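Local coordinates for ABC transporter periplasmic substrate-binding protein (Desulfovibrio alaskensis, PDB 5MY5), which probably captures tungstate in the periplasm with high selectivity and delivers it to an ABC transporter for uptake into the cell, at residues A[134-139]-A[187-192]; A[108-113]-A[210-215]; A[126-131]-A[153-158]; A[139-144]-A[177-182]; A[122-127]-A[215-220]. The protein carries 2 engineered substitutions. One frame throughout, in Å; residues are numbered along the deposited sequence.

Interaction 1. Residues A[134-139]-A[187-192]; sequences DNAVFV and GGYTMT. With NA (sodium ion), chain B.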
# COMPACT_ATOMS: atom_id res chain seq x y z
N ASP A 134 -20.63 4.28 -19.15
CA ASP A 134 -21.44 3.13 -19.37
C ASP A 134 -22.35 2.87 -18.15
O ASP A 134 -23.16 1.88 -18.16
CB ASP A 134 -20.61 1.86 -19.75
CG ASP A 134 -20.01 1.96 -21.19
OD1 ASP A 134 -20.13 3.00 -21.88
OD2 ASP A 134 -19.42 0.98 -21.67
N ASN A 135 -22.22 3.66 -17.09
CA ASN A 135 -22.94 3.40 -15.82
C ASN A 135 -22.71 2.01 -15.27
O ASN A 135 -23.59 1.35 -14.72
CB ASN A 135 -24.44 3.61 -15.97
CG ASN A 135 -24.84 5.08 -16.18
OD1 ASN A 135 -24.09 6.06 -15.92
ND2 ASN A 135 -26.08 5.24 -16.45
N ALA A 136 -21.50 1.48 -15.48
CA ALA A 136 -21.18 0.18 -14.92
C ALA A 136 -21.05 0.28 -13.39
O ALA A 136 -20.62 1.28 -12.88
CB ALA A 136 -19.89 -0.42 -15.53
N VAL A 137 -21.36 -0.81 -12.74
CA VAL A 137 -21.26 -0.91 -11.29
C VAL A 137 -19.83 -0.80 -10.88
O VAL A 137 -18.96 -1.47 -11.45
CB VAL A 137 -21.82 -2.20 -10.71
CG1 VAL A 137 -21.51 -2.32 -9.21
CG2 VAL A 137 -23.34 -2.25 -10.90
N PHE A 138 -19.57 0.07 -9.93
CA PHE A 138 -18.19 0.30 -9.39
C PHE A 138 -18.35 0.31 -7.86
O PHE A 138 -19.16 1.08 -7.30
CB PHE A 138 -17.57 1.60 -9.83
CG PHE A 138 -16.15 1.75 -9.35
CD1 PHE A 138 -15.90 2.20 -8.04
CD2 PHE A 138 -15.03 1.31 -10.10
CE1 PHE A 138 -14.62 2.29 -7.54
CE2 PHE A 138 -13.76 1.39 -9.60
CZ PHE A 138 -13.54 1.85 -8.35
N VAL A 139 -17.55 -0.49 -7.18
CA VAL A 139 -17.67 -0.67 -5.76
C VAL A 139 -16.49 -0.05 -5.01
O VAL A 139 -15.34 -0.40 -5.19
CB VAL A 139 -17.78 -2.16 -5.39
CG1 VAL A 139 -18.13 -2.29 -3.97
CG2 VAL A 139 -18.81 -2.91 -6.24
N GLY A 187 -21.56 -8.23 -10.26
CA GLY A 187 -20.92 -8.03 -11.58
C GLY A 187 -20.27 -6.70 -11.89
O GLY A 187 -20.35 -6.17 -13.00
N GLY A 188 -19.56 -6.20 -10.89
CA GLY A 188 -19.04 -4.86 -10.83
C GLY A 188 -17.55 -4.81 -10.87
O GLY A 188 -16.89 -5.87 -10.85
N TYR A 189 -17.05 -3.61 -11.04
CA TYR A 189 -15.64 -3.28 -11.00
C TYR A 189 -15.28 -2.82 -9.59
O TYR A 189 -16.09 -2.22 -8.92
CB TYR A 189 -15.34 -2.21 -11.99
CG TYR A 189 -15.52 -2.69 -13.44
CD1 TYR A 189 -16.76 -2.69 -14.01
CD2 TYR A 189 -14.47 -3.15 -14.15
CE1 TYR A 189 -16.94 -3.14 -15.30
CE2 TYR A 189 -14.64 -3.55 -15.49
CZ TYR A 189 -15.89 -3.62 -15.99
OH TYR A 189 -16.03 -3.98 -17.36
N THR A 190 -14.01 -2.96 -9.20
CA THR A 190 -13.58 -2.39 -7.89
C THR A 190 -12.05 -2.20 -7.99
O THR A 190 -11.33 -2.91 -8.71
CB THR A 190 -14.03 -3.24 -6.72
OG1 THR A 190 -13.80 -2.49 -5.51
CG2 THR A 190 -13.29 -4.51 -6.59
N MET A 191 -11.54 -1.27 -7.19
CA MET A 191 -10.09 -1.09 -7.01
C MET A 191 -9.71 -1.83 -5.71
O MET A 191 -10.36 -1.64 -4.65
CB MET A 191 -9.70 0.38 -6.94
CG MET A 191 -8.21 0.62 -6.90
SD MET A 191 -7.68 2.09 -6.04
CE MET A 191 -7.91 1.54 -4.35
N THR A 192 -8.62 -2.61 -5.82
CA THR A 192 -8.06 -3.38 -4.67
C THR A 192 -6.61 -3.30 -4.63
O THR A 192 -5.97 -3.06 -5.62
CB THR A 192 -8.51 -4.82 -4.73
OG1 THR A 192 -8.06 -5.56 -3.57
CG2 THR A 192 -8.09 -5.51 -5.95
NA NA B . -24.20 8.43 -15.86
O HOH W 1 -25.93 8.66 -16.83
O HOH W 2 -21.61 -3.48 -14.19
O HOH W 3 -12.47 0.18 -4.58
O HOH W 4 -24.16 10.47 -15.59
O HOH W 5 -23.32 8.42 -17.78
O HOH W 6 -22.15 8.43 -14.97
O HOH W 7 -24.84 8.25 -13.86

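Interaction 2. Residues A[108-113]-A[210-215]; sequences VIIGPA and LKILVE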
# COMPACT_ATOMS: atom_id res chain seq x y z
N VAL A 108 -4.81 -2.35 -8.21
CA VAL A 108 -5.36 -2.81 -9.52
C VAL A 108 -6.86 -2.58 -9.56
O VAL A 108 -7.54 -2.55 -8.51
CB VAL A 108 -4.97 -4.26 -9.81
CG1 VAL A 108 -3.42 -4.46 -9.90
CG2 VAL A 108 -5.53 -5.15 -8.84
N ILE A 109 -7.41 -2.44 -10.78
CA ILE A 109 -8.88 -2.49 -10.92
C ILE A 109 -9.26 -3.84 -11.46
O ILE A 109 -8.64 -4.29 -12.46
CB ILE A 109 -9.35 -1.33 -11.82
CG1 ILE A 109 -8.92 0.01 -11.15
CG2 ILE A 109 -10.83 -1.47 -12.04
CD1 ILE A 109 -9.09 1.13 -12.08
N ILE A 110 -10.23 -4.46 -10.85
CA ILE A 110 -10.70 -5.82 -11.19
C ILE A 110 -12.14 -5.72 -11.60
O ILE A 110 -12.85 -4.74 -11.29
CB ILE A 110 -10.46 -6.84 -10.11
CG1 ILE A 110 -11.40 -6.62 -8.91
CG2 ILE A 110 -9.02 -6.78 -9.71
CD1 ILE A 110 -11.27 -7.55 -7.77
N GLY A 111 -12.59 -6.72 -12.36
CA GLY A 111 -13.98 -6.77 -12.79
C GLY A 111 -14.29 -8.12 -13.39
O GLY A 111 -13.35 -8.98 -13.51
N PRO A 112 -15.56 -8.35 -13.83
CA PRO A 112 -15.85 -9.59 -14.46
C PRO A 112 -14.96 -9.89 -15.64
O PRO A 112 -14.57 -9.02 -16.43
CB PRO A 112 -17.35 -9.46 -14.83
CG PRO A 112 -17.86 -8.40 -13.96
CD PRO A 112 -16.73 -7.47 -13.79
N ALA A 113 -14.64 -11.19 -15.79
CA ALA A 113 -13.83 -11.61 -16.95
C ALA A 113 -14.42 -11.13 -18.28
O ALA A 113 -13.69 -10.75 -19.17
CB ALA A 113 -13.66 -13.15 -16.98
N LEU A 210 -13.77 -12.41 -10.94
CA LEU A 210 -13.22 -11.10 -11.18
C LEU A 210 -11.75 -11.26 -11.46
O LEU A 210 -11.07 -11.99 -10.77
CB LEU A 210 -13.37 -10.22 -9.93
CG LEU A 210 -14.78 -10.00 -9.41
CD1 LEU A 210 -14.70 -9.26 -8.11
CD2 LEU A 210 -15.69 -9.32 -10.48
N LYS A 211 -11.34 -10.63 -12.52
CA LYS A 211 -9.95 -10.70 -13.07
C LYS A 211 -9.32 -9.32 -12.97
O LYS A 211 -10.04 -8.27 -12.94
CB LYS A 211 -10.04 -11.18 -14.53
CG LYS A 211 -10.85 -12.45 -14.69
CD LYS A 211 -10.24 -13.64 -13.99
CE LYS A 211 -11.01 -14.93 -14.31
NZ LYS A 211 -10.60 -16.13 -13.50
N ILE A 212 -8.00 -9.22 -12.98
CA ILE A 212 -7.33 -7.97 -13.06
C ILE A 212 -7.49 -7.41 -14.46
O ILE A 212 -7.13 -8.10 -15.44
CB ILE A 212 -5.82 -8.00 -12.70
CG1 ILE A 212 -5.64 -8.46 -11.22
CG2 ILE A 212 -5.16 -6.69 -13.04
CD1 ILE A 212 -4.18 -8.73 -10.91
N LEU A 213 -8.08 -6.25 -14.56
CA LEU A 213 -8.35 -5.60 -15.84
C LEU A 213 -7.59 -4.34 -16.09
O LEU A 213 -7.35 -3.99 -17.23
CB LEU A 213 -9.86 -5.41 -15.98
CG LEU A 213 -10.78 -6.59 -15.98
CD1 LEU A 213 -12.28 -6.29 -15.92
CD2 LEU A 213 -10.45 -7.44 -17.24
N VAL A 214 -7.15 -3.62 -15.04
CA VAL A 214 -6.36 -2.45 -15.24
C VAL A 214 -5.21 -2.51 -14.21
O VAL A 214 -5.52 -2.67 -13.05
CB VAL A 214 -7.21 -1.17 -14.97
CG1 VAL A 214 -6.41 0.08 -15.14
CG2 VAL A 214 -8.49 -1.18 -15.83
N GLU A 215 -3.96 -2.36 -14.67
CA GLU A 215 -2.76 -2.48 -13.80
C GLU A 215 -1.60 -1.83 -14.49
O GLU A 215 -1.63 -1.66 -15.73
CB GLU A 215 -2.48 -3.98 -13.45
CG GLU A 215 -1.96 -4.82 -14.65
CD GLU A 215 -1.65 -6.26 -14.30
OE1 GLU A 215 -1.22 -6.57 -13.17
OE2 GLU A 215 -1.84 -7.15 -15.15

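Interaction 3. Residues A[126-131]-A[153-158]; sequences AALGKI and SLWKQI. Engineered in segment 126-131: Lys130 (natural residue Arg).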
# COMPACT_ATOMS: atom_id res chain seq x y z
N ALA A 126 -8.87 6.35 -18.38
CA ALA A 126 -9.80 5.93 -19.44
C ALA A 126 -10.77 4.90 -18.95
O ALA A 126 -11.96 4.91 -19.25
CB ALA A 126 -9.01 5.43 -20.64
N ALA A 127 -10.31 4.02 -18.04
CA ALA A 127 -11.16 2.93 -17.56
C ALA A 127 -12.27 3.50 -16.68
O ALA A 127 -13.44 3.10 -16.81
CB ALA A 127 -10.35 1.87 -16.76
N LEU A 128 -11.87 4.35 -15.76
CA LEU A 128 -12.83 4.99 -14.83
C LEU A 128 -13.78 5.84 -15.60
O LEU A 128 -14.98 5.83 -15.36
CB LEU A 128 -12.11 5.74 -13.72
CG LEU A 128 -11.32 4.87 -12.69
CD1 LEU A 128 -10.77 5.78 -11.64
CD2 LEU A 128 -12.12 3.70 -12.17
N GLY A 129 -13.28 6.56 -16.63
CA GLY A 129 -14.23 7.36 -17.44
C GLY A 129 -15.19 6.53 -18.21
O GLY A 129 -16.36 6.92 -18.38
N LYS A 130 -14.78 5.39 -18.70
CA LYS A 130 -15.58 4.48 -19.42
C LYS A 130 -16.61 3.79 -18.56
O LYS A 130 -17.74 3.58 -18.97
CB LYS A 130 -14.69 3.47 -20.16
CG LYS A 130 -15.46 2.46 -21.00
CD LYS A 130 -16.27 3.20 -22.03
CE LYS A 130 -16.56 2.39 -23.26
NZ LYS A 130 -17.30 1.11 -23.05
N ILE A 131 -16.21 3.37 -17.34
CA ILE A 131 -17.16 2.78 -16.36
C ILE A 131 -18.26 3.79 -16.07
O ILE A 131 -19.45 3.42 -16.03
CB ILE A 131 -16.33 2.33 -15.09
CG1 ILE A 131 -15.57 1.06 -15.37
CG2 ILE A 131 -17.23 2.29 -13.85
CD1 ILE A 131 -14.36 0.86 -14.42
N SER A 153 -8.86 9.35 -4.85
CA SER A 153 -7.86 10.15 -5.54
C SER A 153 -7.87 9.87 -7.03
O SER A 153 -7.54 10.76 -7.80
CB SER A 153 -6.44 9.98 -4.96
OG SER A 153 -5.74 8.82 -5.41
N LEU A 154 -8.16 8.63 -7.44
CA LEU A 154 -8.18 8.25 -8.86
C LEU A 154 -9.26 8.96 -9.63
O LEU A 154 -9.06 9.43 -10.80
CB LEU A 154 -8.43 6.77 -9.04
CG LEU A 154 -7.40 5.81 -8.41
CD1 LEU A 154 -7.66 4.37 -8.74
CD2 LEU A 154 -5.97 6.15 -8.77
N TRP A 155 -10.43 9.10 -9.02
CA TRP A 155 -11.52 9.77 -9.67
C TRP A 155 -11.21 11.21 -9.89
O TRP A 155 -11.76 11.78 -10.81
CB TRP A 155 -12.84 9.62 -8.89
CG TRP A 155 -13.36 8.26 -8.90
CD1 TRP A 155 -13.25 7.27 -7.85
CD2 TRP A 155 -14.08 7.56 -9.96
NE1 TRP A 155 -13.82 6.16 -8.26
CE2 TRP A 155 -14.36 6.26 -9.54
CE3 TRP A 155 -14.52 7.95 -11.24
CZ2 TRP A 155 -15.08 5.34 -10.31
CZ3 TRP A 155 -15.20 7.10 -11.98
CH2 TRP A 155 -15.48 5.78 -11.59
N LYS A 156 -10.41 11.80 -9.01
CA LYS A 156 -10.06 13.22 -9.14
C LYS A 156 -9.33 13.55 -10.43
O LYS A 156 -9.31 14.72 -10.80
CB LYS A 156 -9.24 13.69 -7.94
CG LYS A 156 -10.05 13.84 -6.68
CD LYS A 156 -10.62 15.25 -6.52
CE LYS A 156 -11.12 15.45 -5.10
NZ LYS A 156 -10.01 15.84 -4.18
N GLN A 157 -8.78 12.56 -11.12
CA GLN A 157 -8.07 12.72 -12.37
C GLN A 157 -8.83 12.40 -13.65
O GLN A 157 -8.21 12.43 -14.72
CB GLN A 157 -6.80 11.84 -12.36
CG GLN A 157 -5.93 11.92 -11.11
CD GLN A 157 -5.43 13.34 -10.80
OE1 GLN A 157 -5.87 13.98 -9.84
NE2 GLN A 157 -4.47 13.80 -11.59
N ILE A 158 -10.12 12.04 -13.60
CA ILE A 158 -10.92 11.85 -14.84
C ILE A 158 -11.41 13.27 -15.21
O ILE A 158 -11.35 14.17 -14.39
CB ILE A 158 -12.12 10.81 -14.77
CG1 ILE A 158 -13.22 11.23 -13.78
CG2 ILE A 158 -11.63 9.40 -14.45
CD1 ILE A 158 -14.56 10.52 -13.97

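Interaction 4. Residues A[139-144]-A[177-182]; sequences VSRGDN and LRTINV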
# COMPACT_ATOMS: atom_id res chain seq x y z
N VAL A 139 -17.55 -0.49 -7.18
CA VAL A 139 -17.67 -0.67 -5.76
C VAL A 139 -16.49 -0.05 -5.01
O VAL A 139 -15.34 -0.40 -5.19
CB VAL A 139 -17.78 -2.16 -5.39
CG1 VAL A 139 -18.13 -2.29 -3.97
CG2 VAL A 139 -18.81 -2.91 -6.24
N SER A 140 -16.82 0.96 -4.20
CA SER A 140 -15.90 1.66 -3.29
C SER A 140 -15.92 1.03 -1.88
O SER A 140 -17.04 0.69 -1.39
CB SER A 140 -16.35 3.17 -3.15
OG SER A 140 -15.59 3.92 -2.29
N ARG A 141 -14.79 1.06 -1.22
CA ARG A 141 -14.69 0.73 0.22
C ARG A 141 -15.63 1.64 1.06
O ARG A 141 -16.22 1.15 2.03
CB ARG A 141 -13.28 0.87 0.70
CG ARG A 141 -12.26 -0.13 0.12
CD ARG A 141 -12.38 -1.46 0.79
NE ARG A 141 -12.00 -1.33 2.20
CZ ARG A 141 -10.79 -1.37 2.70
NH1 ARG A 141 -9.71 -1.65 1.98
NH2 ARG A 141 -10.63 -1.17 4.01
N GLY A 142 -15.76 2.94 0.71
CA GLY A 142 -16.57 3.91 1.51
C GLY A 142 -16.28 3.92 3.01
O GLY A 142 -17.19 4.17 3.76
N ASP A 143 -15.03 3.72 3.42
CA ASP A 143 -14.72 3.59 4.86
C ASP A 143 -13.58 4.45 5.37
O ASP A 143 -13.13 4.25 6.52
CB ASP A 143 -14.44 2.11 5.18
CG ASP A 143 -13.16 1.60 4.59
OD1 ASP A 143 -12.55 2.24 3.70
OD2 ASP A 143 -12.82 0.47 4.95
N ASN A 144 -13.13 5.40 4.57
CA ASN A 144 -12.00 6.26 4.87
C ASN A 144 -10.69 5.53 5.15
O ASN A 144 -9.75 6.11 5.69
CB ASN A 144 -12.34 7.26 6.02
CG ASN A 144 -13.75 7.82 5.93
OD1 ASN A 144 -14.61 7.51 6.78
ND2 ASN A 144 -14.01 8.64 4.93
N LEU A 177 -11.77 -7.50 1.45
CA LEU A 177 -12.35 -8.74 0.99
C LEU A 177 -13.85 -8.68 0.82
O LEU A 177 -14.43 -9.12 -0.21
CB LEU A 177 -11.95 -9.90 1.95
CG LEU A 177 -10.55 -10.44 1.77
CD1 LEU A 177 -10.27 -11.43 2.91
CD2 LEU A 177 -10.40 -11.14 0.39
N ARG A 178 -14.53 -8.05 1.74
CA ARG A 178 -15.96 -7.90 1.64
C ARG A 178 -16.35 -7.08 0.36
O ARG A 178 -17.35 -7.36 -0.30
CB ARG A 178 -16.54 -7.22 2.83
CG ARG A 178 -16.59 -8.08 4.12
CD ARG A 178 -17.58 -9.24 3.97
NE ARG A 178 -17.82 -9.80 5.30
CZ ARG A 178 -18.65 -10.80 5.63
NH1 ARG A 178 -19.29 -11.48 4.71
NH2 ARG A 178 -18.77 -11.13 6.91
N THR A 179 -15.58 -6.08 0.10
CA THR A 179 -15.89 -5.17 -1.01
C THR A 179 -15.67 -5.92 -2.29
O THR A 179 -16.46 -5.75 -3.25
CB THR A 179 -15.01 -3.94 -0.86
OG1 THR A 179 -15.39 -3.22 0.34
CG2 THR A 179 -15.04 -3.00 -2.05
N ILE A 180 -14.61 -6.72 -2.37
CA ILE A 180 -14.40 -7.58 -3.53
C ILE A 180 -15.60 -8.46 -3.74
O ILE A 180 -16.08 -8.63 -4.88
CB ILE A 180 -13.14 -8.40 -3.37
CG1 ILE A 180 -11.93 -7.53 -3.62
CG2 ILE A 180 -13.13 -9.56 -4.40
CD1 ILE A 180 -10.58 -8.22 -3.31
N ASN A 181 -16.06 -9.13 -2.69
CA ASN A 181 -17.25 -9.98 -2.73
C ASN A 181 -18.53 -9.29 -3.17
O ASN A 181 -19.25 -9.84 -3.99
CB ASN A 181 -17.39 -10.83 -1.47
CG ASN A 181 -16.33 -11.98 -1.49
OD1 ASN A 181 -16.45 -12.86 -2.34
ND2 ASN A 181 -15.29 -11.86 -0.78
N VAL A 182 -18.71 -8.01 -2.79
CA VAL A 182 -19.83 -7.29 -3.35
C VAL A 182 -19.69 -7.01 -4.84
O VAL A 182 -20.65 -7.23 -5.61
CB VAL A 182 -20.05 -5.97 -2.60
CG1 VAL A 182 -21.09 -5.13 -3.35
CG2 VAL A 182 -20.41 -6.24 -1.14

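Interaction 5. Residues A[122-127]-A[215-220]; sequences MTVAAA and EGDKIL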
# COMPACT_ATOMS: atom_id res chain seq x y z
N MET A 122 -6.93 -0.57 -20.57
CA MET A 122 -6.96 0.87 -20.64
C MET A 122 -6.10 1.46 -19.53
O MET A 122 -5.76 0.76 -18.60
CB MET A 122 -8.41 1.38 -20.45
CG MET A 122 -9.31 1.20 -21.66
SD MET A 122 -10.95 1.93 -21.32
CE MET A 122 -11.75 1.88 -22.95
N THR A 123 -5.75 2.72 -19.64
CA THR A 123 -5.23 3.46 -18.50
C THR A 123 -6.32 3.62 -17.42
O THR A 123 -7.52 3.47 -17.67
CB THR A 123 -4.83 4.86 -18.88
OG1 THR A 123 -6.01 5.57 -19.27
CG2 THR A 123 -3.81 4.85 -20.08
N VAL A 124 -5.89 3.86 -16.21
CA VAL A 124 -6.86 4.15 -15.09
C VAL A 124 -7.83 5.25 -15.42
O VAL A 124 -9.06 5.07 -15.28
CB VAL A 124 -6.10 4.54 -13.79
CG1 VAL A 124 -7.00 5.17 -12.71
CG2 VAL A 124 -5.48 3.30 -13.24
N ALA A 125 -7.38 6.36 -15.92
CA ALA A 125 -8.28 7.43 -16.28
C ALA A 125 -9.28 7.05 -17.34
O ALA A 125 -10.49 7.41 -17.25
CB ALA A 125 -7.56 8.73 -16.61
N ALA A 126 -8.87 6.35 -18.38
CA ALA A 126 -9.80 5.93 -19.44
C ALA A 126 -10.77 4.90 -18.95
O ALA A 126 -11.96 4.91 -19.25
CB ALA A 126 -9.01 5.43 -20.64
N ALA A 127 -10.31 4.02 -18.04
CA ALA A 127 -11.16 2.93 -17.56
C ALA A 127 -12.27 3.50 -16.68
O ALA A 127 -13.44 3.10 -16.81
CB ALA A 127 -10.35 1.87 -16.76
N GLU A 215 -3.96 -2.36 -14.67
CA GLU A 215 -2.76 -2.48 -13.80
C GLU A 215 -1.60 -1.83 -14.49
O GLU A 215 -1.63 -1.66 -15.73
CB GLU A 215 -2.48 -3.98 -13.45
CG GLU A 215 -1.96 -4.82 -14.65
CD GLU A 215 -1.65 -6.26 -14.30
OE1 GLU A 215 -1.22 -6.57 -13.17
OE2 GLU A 215 -1.84 -7.15 -15.15
N GLY A 216 -0.57 -1.44 -13.75
CA GLY A 216 0.67 -0.94 -14.25
C GLY A 216 0.81 0.52 -14.33
O GLY A 216 1.93 1.07 -14.39
N ASP A 217 -0.32 1.23 -14.23
CA ASP A 217 -0.29 2.63 -14.33
C ASP A 217 0.48 3.23 -13.14
O ASP A 217 0.26 2.79 -12.01
CB ASP A 217 -1.72 3.19 -14.30
CG ASP A 217 -2.62 2.53 -15.26
OD1 ASP A 217 -2.99 1.34 -15.10
OD2 ASP A 217 -3.04 3.30 -16.15
N LYS A 218 1.31 4.24 -13.35
CA LYS A 218 2.12 4.80 -12.24
C LYS A 218 1.26 5.35 -11.09
O LYS A 218 1.66 5.29 -9.91
CB LYS A 218 3.03 5.94 -12.77
CG LYS A 218 3.89 6.68 -11.73
CD LYS A 218 4.39 8.07 -12.19
CE LYS A 218 5.69 8.04 -12.99
NZ LYS A 218 6.82 7.30 -12.35
N ILE A 219 0.08 5.89 -11.38
CA ILE A 219 -0.81 6.39 -10.36
C ILE A 219 -1.27 5.30 -9.40
O ILE A 219 -1.73 5.63 -8.29
CB ILE A 219 -2.05 7.11 -10.99
CG1 ILE A 219 -2.78 7.97 -9.96
CG2 ILE A 219 -3.00 6.14 -11.62
CD1 ILE A 219 -3.87 8.83 -10.62
N LEU A 220 -1.20 4.04 -9.81
CA LEU A 220 -1.57 2.93 -8.95
C LEU A 220 -0.44 2.44 -7.98
O LEU A 220 -0.66 1.54 -7.21
CB LEU A 220 -2.05 1.74 -9.78
CG LEU A 220 -3.33 1.99 -10.59
CD1 LEU A 220 -3.54 0.84 -11.57
CD2 LEU A 220 -4.54 2.14 -9.67
O HOH W 8 -3.84 -0.42 -17.44

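Interaction 1. Residues A[134-139]-A[187-192]
Val139 O accepts two donors. The Thr190 hydroxyl reaches it from the neighbouring strand, with Thr190 OG1 2.6 Å from Val139 O and tilted 24° from the carbonyl plane. Water 3 gives the second bond, at 3.0 Å from Val139 O, and also donates to Met191 O, so it links the strands. Thr190 can reach because OG1 lies anti to its backbone N (chi1 -169°).

The backbone evidence is that of parallel pairing. Tyr189 N donates to Val137 O at 2.9 Å and is almost straight (177° at the hydrogen), while Val139 N donates to Tyr189 O over the same distance; the two bonds flank Phe138, the bridge partner of Tyr189. Phe138 CA adds a CH...O contact to Tyr189 O at 3.3 Å.

The Phe138 and Tyr189 side chains cross at about a right angle, Phe138 CD2 meeting Tyr189 CB at 4.0 Å. Tyr189 O and Thr190 CA both stand over one face of the Phe138 ring, offset toward its rim, and Trp155 meets this ring edge-to-face. Val137 O lies in the plane of the Tyr189 ring at its edge, and the phenol OH is held by Asp115 and the backbone of Ala117.

Asn135 and Gly187 each close, in a Schellman motif, the helix that precedes the strand in the chain. Outside the packed part, Asn135 OD1 binds a sodium ion at 2.4 Å, five waters completing six ligands. The chemistry implies that a buried backbone pairing is reinforced by a side-chain hydroxyl and a bridging water, whereas the sodium is held mostly by solvent.

Interaction 2. Residues A[108-113]-A[210-215]
Ile109 lies beside Val214, both side chains pointing the same way, with Ile109 CB 3.8 Å from Val214 CB; Leu128, Val124 and Ala127 of helix 124-133 pack on this face. The other face carries Ile110 and Ile212. With CG1 of Ile110 between its backbone N and carbonyl carbon (chi1 72°), CG2 is left anti to the carbonyl carbon, and there it meets Ile212 CG1. Ile110 CD1 touches Leu210 CD1 at 3.8 Å, the two side chains crossing at about a right angle.

Leu213 turns its end back over the neighbouring strand, where Leu213 CD1 sits 3.6 Å from Gly111 CA. Lys211 CG touches Ala113 CB at 3.7 Å, while the lysine ammonium bonds to Pro208 O and Asn207 OD1.

Backbone bonds fix the alignment. Gly111 and Lys211 form a hydrogen-bonded antiparallel pair, with Lys211 N 2.8 Å from Gly111 O. Nearer the other end, Ile109 O accepts twice, from Leu213 N at 2.9 Å and from Val214 N at 3.1 Å, while Ile109 N donates to Val214 O. Two residues of one strand therefore face one of the other, and the register slips by one between Ile109 and Ile110. The near-helical psi of Leu213 (-25°) agrees with this. The arrangement is a classic beta bulge, set in the antiparallel part of a periplasmic binding-protein sheet.

Interaction 3. Residues A[126-131]-A[153-158]
Leu128, Trp155 and Ile158 carry this helix-to-helix packing, in which one side of helix 124-133 meets the end of helix 146-155 and the type I turn running from Trp155 to Ile158. No hydrogen bond crosses the contact.

Leu128 is central. Its CB makes a CH-pi contact with Trp155, 4.1 Å from the centroid of the six-membered ring and 23° off the ring normal, which places it over the face. Leu128 CD1 also stands over that face, above the middle of the indole, and at the same time presses on Leu154 CB at 3.6 Å. Leu128 CD2 touches Trp155 CZ2, 3.9 Å away. The leucine and indole side chains cross at about a right angle.

Trp155 is held from its polar side by a bond from NE1 to Glu151 OE2, one turn earlier in its own helix. Leu128 and Ile131 both touch Phe138, which joins helix 124-133 to strand 138-140 beside the indole.

Ile158 also meets Leu128 CB. With its CG2 anti to the carbonyl carbon, Ile158 puts that methyl 3.8 Å from Leu128 CB and 3.9 Å from the backbone N of Gly129.

Interaction 4. Residues A[139-144]-A[177-182]
Strand 138-140 lays its last residues against helix 176-186, and Val139 meets two helix residues three apart, Thr179 and Val182. Val139 CG1 is 3.7 Å from Thr179 CG2 and 4.1 Å from Val182 CG1, so a single methyl touches both. Thr179 keeps CG2 anti to its backbone N, with OG1 beside that nitrogen (chi1 -67°), and this splits its two branches: the methyl goes to the valine, the hydroxyl to Arg141. Arg141 CD comes within 3.5 Å of Thr179 OG1, the two side chains crossing at about a right angle. The hydroxyl itself is hydrogen-bonded to Gly175 O and to Thr172 OG1, so the arginine carbon packs on an oxygen whose polar needs are met by others.

At the end of the strand Ser140 OG accepts from Gly142 N at 3.2 Å, which makes an ST turn, and the same oxygen is hydrogen-bonded to Glu151 OE1 of helix 146-155. In periplasmic binding proteins, loops leading from a strand to the start of a helix commonly line the ligand cleft; the loop after Ser140, which runs into helix 146-155, has this topology, although its role here is only inferred.

The Arg141 side chain bends at chi2 and chi3, and its guanidinium pairs with Asp143 in a salt bridge, NH2 of Arg141 lying 2.9 Å from OD2 of Asp143 on the syn lone pair. Asp143 OD2 sits 24° out of the guanidinium plane. A second bond to OD2, from NE, is weak; Arg141 NE also donates to Gln174 O, just before the helix.

Interaction 5. Residues A[122-127]-A[215-220]
Val124 and Asp217 supply the polar link: Val124 N donates to Asp217 OD2 at 2.9 Å, with 158° at the hydrogen. The approach is from above the carboxylate plane, 50° out of it. Asp217 OD2 also lies 3.2 Å from Thr123 CA, so the carboxylate rests against the very start of helix 124-133. The helix end has its own N-cap as well. Thr123 OG1, in the crowded position between backbone N and carbonyl carbon (chi1 66°), accepts from Ala126 N at 3.1 Å.

The apolar part centres on one methyl. Val124 CG2 touches Leu220 CD1 at 3.6 Å and Ile219 CG2 at 4.1 Å, and it also packs on Asp217 CG, 3.6 Å away. Leu154 of helix 146-155 adds to this cluster by touching all three of Val124, Ile219 and Leu220.

Thr123 and Asp217 thus take up different N-H groups of the first turn, Ala126 N and Val124 N. A carboxylate at the amino end of a helix would feel a favourable helix field, which probably helps keep Asp217 ionised.

In the fold
All five contacts lie in one lobe. The earliest segment belongs to interaction 2, whose partner returns 97 residues later; interactions 1, 3 and 4 lie within that span, while interaction 5 alternates with interaction 2 and shares Glu215 with it. Interactions 1 and 2, centres about 10 Å apart, meet in the mixed sheet where strand 189-193 joins strand 100-112. Interactions 3 and 5 both use helix 124-133, with centres about 9 Å apart, and Val139 belongs to interactions 1 and 4. Interactions 4 and 5 are farthest apart, about 19 Å between centres. Ile109 and Val214 pack on helix 124-133, Val139 and Thr190 on helix 176-186, consistent with a compact alpha/beta lobe of a binding protein.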